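Local structure of PrgB (6EVU) at residues A[22-33]-A[304-315]. The protein is a cell-wall-anchored adhesin of the antigen I/II family that promotes aggregation, biofilm formation and conjugation by binding and compacting DNA. Numbering follows the deposited sequence.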
# COMPACT_ATOMS: atom_id res chain seq x y z
N VAL A 22 16.67 7.88 -21.27
CA VAL A 22 17.33 6.68 -20.78
C VAL A 22 16.30 5.82 -20.06
O VAL A 22 15.47 6.32 -19.30
CB VAL A 22 18.51 7.00 -19.85
CG1 VAL A 22 19.66 7.63 -20.58
CG2 VAL A 22 18.05 7.84 -18.64
N ASN A 23 16.32 4.52 -20.36
CA ASN A 23 15.33 3.61 -19.84
C ASN A 23 15.90 2.20 -19.91
O ASN A 23 16.65 1.86 -20.83
CB ASN A 23 14.02 3.71 -20.61
CG ASN A 23 14.07 2.97 -21.91
OD1 ASN A 23 13.68 1.81 -21.99
ND2 ASN A 23 14.60 3.64 -22.95
N GLU A 24 15.56 1.40 -18.90
CA GLU A 24 15.96 0.01 -18.85
C GLU A 24 14.70 -0.82 -18.65
O GLU A 24 13.85 -0.47 -17.84
CB GLU A 24 16.96 -0.27 -17.73
CG GLU A 24 16.63 0.43 -16.43
CD GLU A 24 17.58 0.06 -15.30
OE1 GLU A 24 18.73 -0.35 -15.61
OE2 GLU A 24 17.18 0.16 -14.11
N ALA A 25 14.59 -1.90 -19.41
CA ALA A 25 13.45 -2.78 -19.29
C ALA A 25 13.37 -3.37 -17.88
O ALA A 25 14.38 -3.58 -17.20
CB ALA A 25 13.53 -3.88 -20.35
N ILE A 26 12.16 -3.54 -17.40
CA ILE A 26 11.96 -4.22 -16.12
C ILE A 26 11.69 -5.68 -16.42
O ILE A 26 10.71 -6.00 -17.10
CB ILE A 26 10.78 -3.60 -15.36
CG1 ILE A 26 10.93 -2.09 -15.30
CG2 ILE A 26 10.73 -4.21 -13.98
CD1 ILE A 26 9.59 -1.40 -15.34
N SER A 27 12.54 -6.56 -15.93
CA SER A 27 12.24 -7.98 -16.05
C SER A 27 11.14 -8.37 -15.05
O SER A 27 11.19 -8.02 -13.86
CB SER A 27 13.50 -8.83 -15.85
OG SER A 27 13.99 -8.76 -14.52
N LYS A 28 10.11 -9.07 -15.54
CA LYS A 28 9.04 -9.56 -14.68
C LYS A 28 9.29 -11.02 -14.28
O LYS A 28 8.53 -11.93 -14.59
CB LYS A 28 7.68 -9.37 -15.35
CG LYS A 28 7.64 -8.30 -16.46
CD LYS A 28 7.37 -6.86 -15.98
CE LYS A 28 6.87 -5.96 -17.13
NZ LYS A 28 6.21 -4.68 -16.70
N ASN A 29 10.36 -11.21 -13.52
CA ASN A 29 10.74 -12.55 -13.07
C ASN A 29 9.79 -13.06 -11.99
O ASN A 29 9.44 -14.25 -11.96
CB ASN A 29 12.17 -12.51 -12.54
CG ASN A 29 13.06 -11.59 -13.36
OD1 ASN A 29 13.46 -10.50 -12.92
ND2 ASN A 29 13.38 -12.04 -14.57
N LEU A 30 9.41 -12.18 -11.08
CA LEU A 30 8.49 -12.51 -10.02
C LEU A 30 7.07 -12.31 -10.51
O LEU A 30 6.74 -11.23 -11.03
CB LEU A 30 8.75 -11.60 -8.82
CG LEU A 30 7.74 -11.77 -7.67
CD1 LEU A 30 7.92 -13.17 -7.03
CD2 LEU A 30 7.88 -10.62 -6.64
N VAL A 31 6.24 -13.34 -10.39
CA VAL A 31 4.83 -13.28 -10.74
C VAL A 31 4.02 -13.37 -9.45
O VAL A 31 3.95 -14.43 -8.81
CB VAL A 31 4.44 -14.41 -11.71
CG1 VAL A 31 2.94 -14.30 -12.15
CG2 VAL A 31 5.43 -14.43 -12.94
N PHE A 32 3.34 -12.28 -9.11
CA PHE A 32 2.50 -12.23 -7.93
C PHE A 32 1.33 -11.31 -8.29
O PHE A 32 1.30 -10.12 -8.00
CB PHE A 32 3.26 -11.77 -6.68
CG PHE A 32 2.58 -12.23 -5.41
CD1 PHE A 32 2.94 -13.41 -4.84
CD2 PHE A 32 1.55 -11.51 -4.84
CE1 PHE A 32 2.28 -13.85 -3.69
CE2 PHE A 32 0.90 -11.96 -3.68
CZ PHE A 32 1.27 -13.12 -3.14
N ASP A 33 0.33 -11.89 -8.92
CA ASP A 33 -0.76 -11.13 -9.54
C ASP A 33 -2.01 -12.01 -9.51
O ASP A 33 -2.01 -13.06 -8.88
CB ASP A 33 -0.35 -10.69 -10.95
CG ASP A 33 -0.02 -11.85 -11.86
OD1 ASP A 33 -0.51 -12.97 -11.65
OD2 ASP A 33 0.75 -11.63 -12.81
N PHE A 304 -1.05 -5.19 -3.23
CA PHE A 304 0.27 -5.66 -3.61
C PHE A 304 0.18 -6.57 -4.82
O PHE A 304 -0.53 -7.57 -4.77
CB PHE A 304 0.95 -6.44 -2.49
CG PHE A 304 2.28 -6.95 -2.89
CD1 PHE A 304 3.38 -6.11 -2.85
CD2 PHE A 304 2.45 -8.29 -3.35
CE1 PHE A 304 4.67 -6.58 -3.24
CE2 PHE A 304 3.75 -8.77 -3.71
CZ PHE A 304 4.83 -7.93 -3.68
N SER A 305 0.93 -6.25 -5.88
CA SER A 305 1.01 -7.16 -7.02
C SER A 305 2.26 -6.84 -7.82
O SER A 305 2.95 -5.85 -7.58
CB SER A 305 -0.22 -7.05 -7.94
OG SER A 305 -0.08 -6.00 -8.88
N THR A 306 2.46 -7.62 -8.88
CA THR A 306 3.57 -7.43 -9.81
C THR A 306 3.08 -6.88 -11.15
O THR A 306 3.81 -6.95 -12.14
CB THR A 306 4.33 -8.74 -10.05
OG1 THR A 306 3.40 -9.76 -10.49
CG2 THR A 306 5.08 -9.14 -8.83
N ASN A 307 1.86 -6.36 -11.17
CA ASN A 307 1.26 -5.74 -12.35
C ASN A 307 1.74 -4.29 -12.43
O ASN A 307 1.11 -3.38 -11.87
CB ASN A 307 -0.26 -5.80 -12.24
CG ASN A 307 -0.82 -7.17 -12.57
OD1 ASN A 307 -1.54 -7.79 -11.76
ND2 ASN A 307 -0.52 -7.66 -13.79
N LEU A 308 2.89 -4.09 -13.05
CA LEU A 308 3.49 -2.77 -13.11
C LEU A 308 2.76 -1.94 -14.15
O LEU A 308 2.44 -2.43 -15.25
CB LEU A 308 4.99 -2.86 -13.47
CG LEU A 308 5.80 -3.97 -12.81
CD1 LEU A 308 7.27 -3.93 -13.23
CD2 LEU A 308 5.66 -3.78 -11.32
N ASN A 309 2.54 -0.67 -13.84
CA ASN A 309 1.98 0.22 -14.85
C ASN A 309 3.05 0.81 -15.77
O ASN A 309 2.83 1.88 -16.40
CB ASN A 309 1.13 1.30 -14.18
CG ASN A 309 -0.13 0.72 -13.58
OD1 ASN A 309 -0.85 -0.01 -14.26
ND2 ASN A 309 -0.39 1.02 -12.32
N ALA A 310 4.17 0.10 -15.95
CA ALA A 310 5.19 0.48 -16.92
C ALA A 310 5.91 -0.77 -17.42
O ALA A 310 5.70 -1.88 -16.93
CB ALA A 310 6.18 1.48 -16.32
N GLN A 311 6.76 -0.59 -18.43
CA GLN A 311 7.62 -1.66 -18.92
C GLN A 311 9.08 -1.36 -18.72
O GLN A 311 9.91 -2.27 -18.85
CB GLN A 311 7.38 -1.91 -20.42
CG GLN A 311 5.92 -1.76 -20.85
CD GLN A 311 5.25 -3.09 -21.11
OE1 GLN A 311 5.28 -3.99 -20.25
NE2 GLN A 311 4.64 -3.24 -22.30
N SER A 312 9.43 -0.11 -18.43
CA SER A 312 10.81 0.30 -18.30
C SER A 312 10.81 1.44 -17.30
O SER A 312 9.75 1.95 -16.93
CB SER A 312 11.43 0.71 -19.65
OG SER A 312 10.75 1.80 -20.25
N VAL A 313 11.99 1.78 -16.80
CA VAL A 313 12.13 2.79 -15.76
C VAL A 313 13.41 3.52 -16.07
O VAL A 313 14.26 3.01 -16.79
CB VAL A 313 12.19 2.23 -14.32
CG1 VAL A 313 10.88 1.66 -13.93
CG2 VAL A 313 13.29 1.16 -14.25
N LYS A 314 13.57 4.68 -15.48
CA LYS A 314 14.86 5.33 -15.48
C LYS A 314 15.83 4.55 -14.60
O LYS A 314 15.51 4.26 -13.44
CB LYS A 314 14.77 6.75 -14.94
CG LYS A 314 16.17 7.35 -14.85
CD LYS A 314 16.19 8.82 -14.56
CE LYS A 314 17.02 9.50 -15.60
NZ LYS A 314 17.48 10.88 -15.26
N PRO A 315 17.00 4.18 -15.12
CA PRO A 315 18.17 3.69 -14.40
C PRO A 315 18.90 4.81 -13.65
O PRO A 315 19.22 4.61 -12.48
CB PRO A 315 19.04 3.12 -15.51
CG PRO A 315 18.72 4.01 -16.68
CD PRO A 315 17.24 4.22 -16.58
O HOH W 1 3.72 -5.52 -15.46
O HOH W 2 2.56 -10.00 -12.95
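E24 and V313 form the hydrogen-bonded pair of a two-stranded antiparallel sheet, 24-25 with 312-313, which ties an early part of the adhesin domain to its C-terminal end beside the larger β-sheets. E24 N donates to V313 O at 3.0 Å, V313 N returns a bond to E24 O, and I26 N continues the pairing to Q311 O. Beyond I26 the backbones diverge, then meet again at F32 and T306. There F32 N donates to T306 OG1 at 2.9 Å (169°), while T306 N reaches F32 O from above the carbonyl plane, so backbone and side chain together grip F32. At the edge of the first junction I26 lays CD1 against V313 CG1 (3.6 Å) and sends CG2 tip to tip against L308 CD1; I26 also touches A194, and L308 touches A196, of strand 193-197. Between the two junctions K28 bends at chi2 (-87°), bringing NZ within 2.9 Å of A310 O and onto a water that also accepts from L308 N. At the chain terminus, the E24 carboxylate carbon rests on P315 CB (3.4 Å). At the opposite end the F32 and F304 rings meet obliquely, planes at 59°, and F177 of the large sheet touches both. The single atom F32 CD2 lies near the plane of the F304 ring, at its edge, 3.7 Å from F304 CD2.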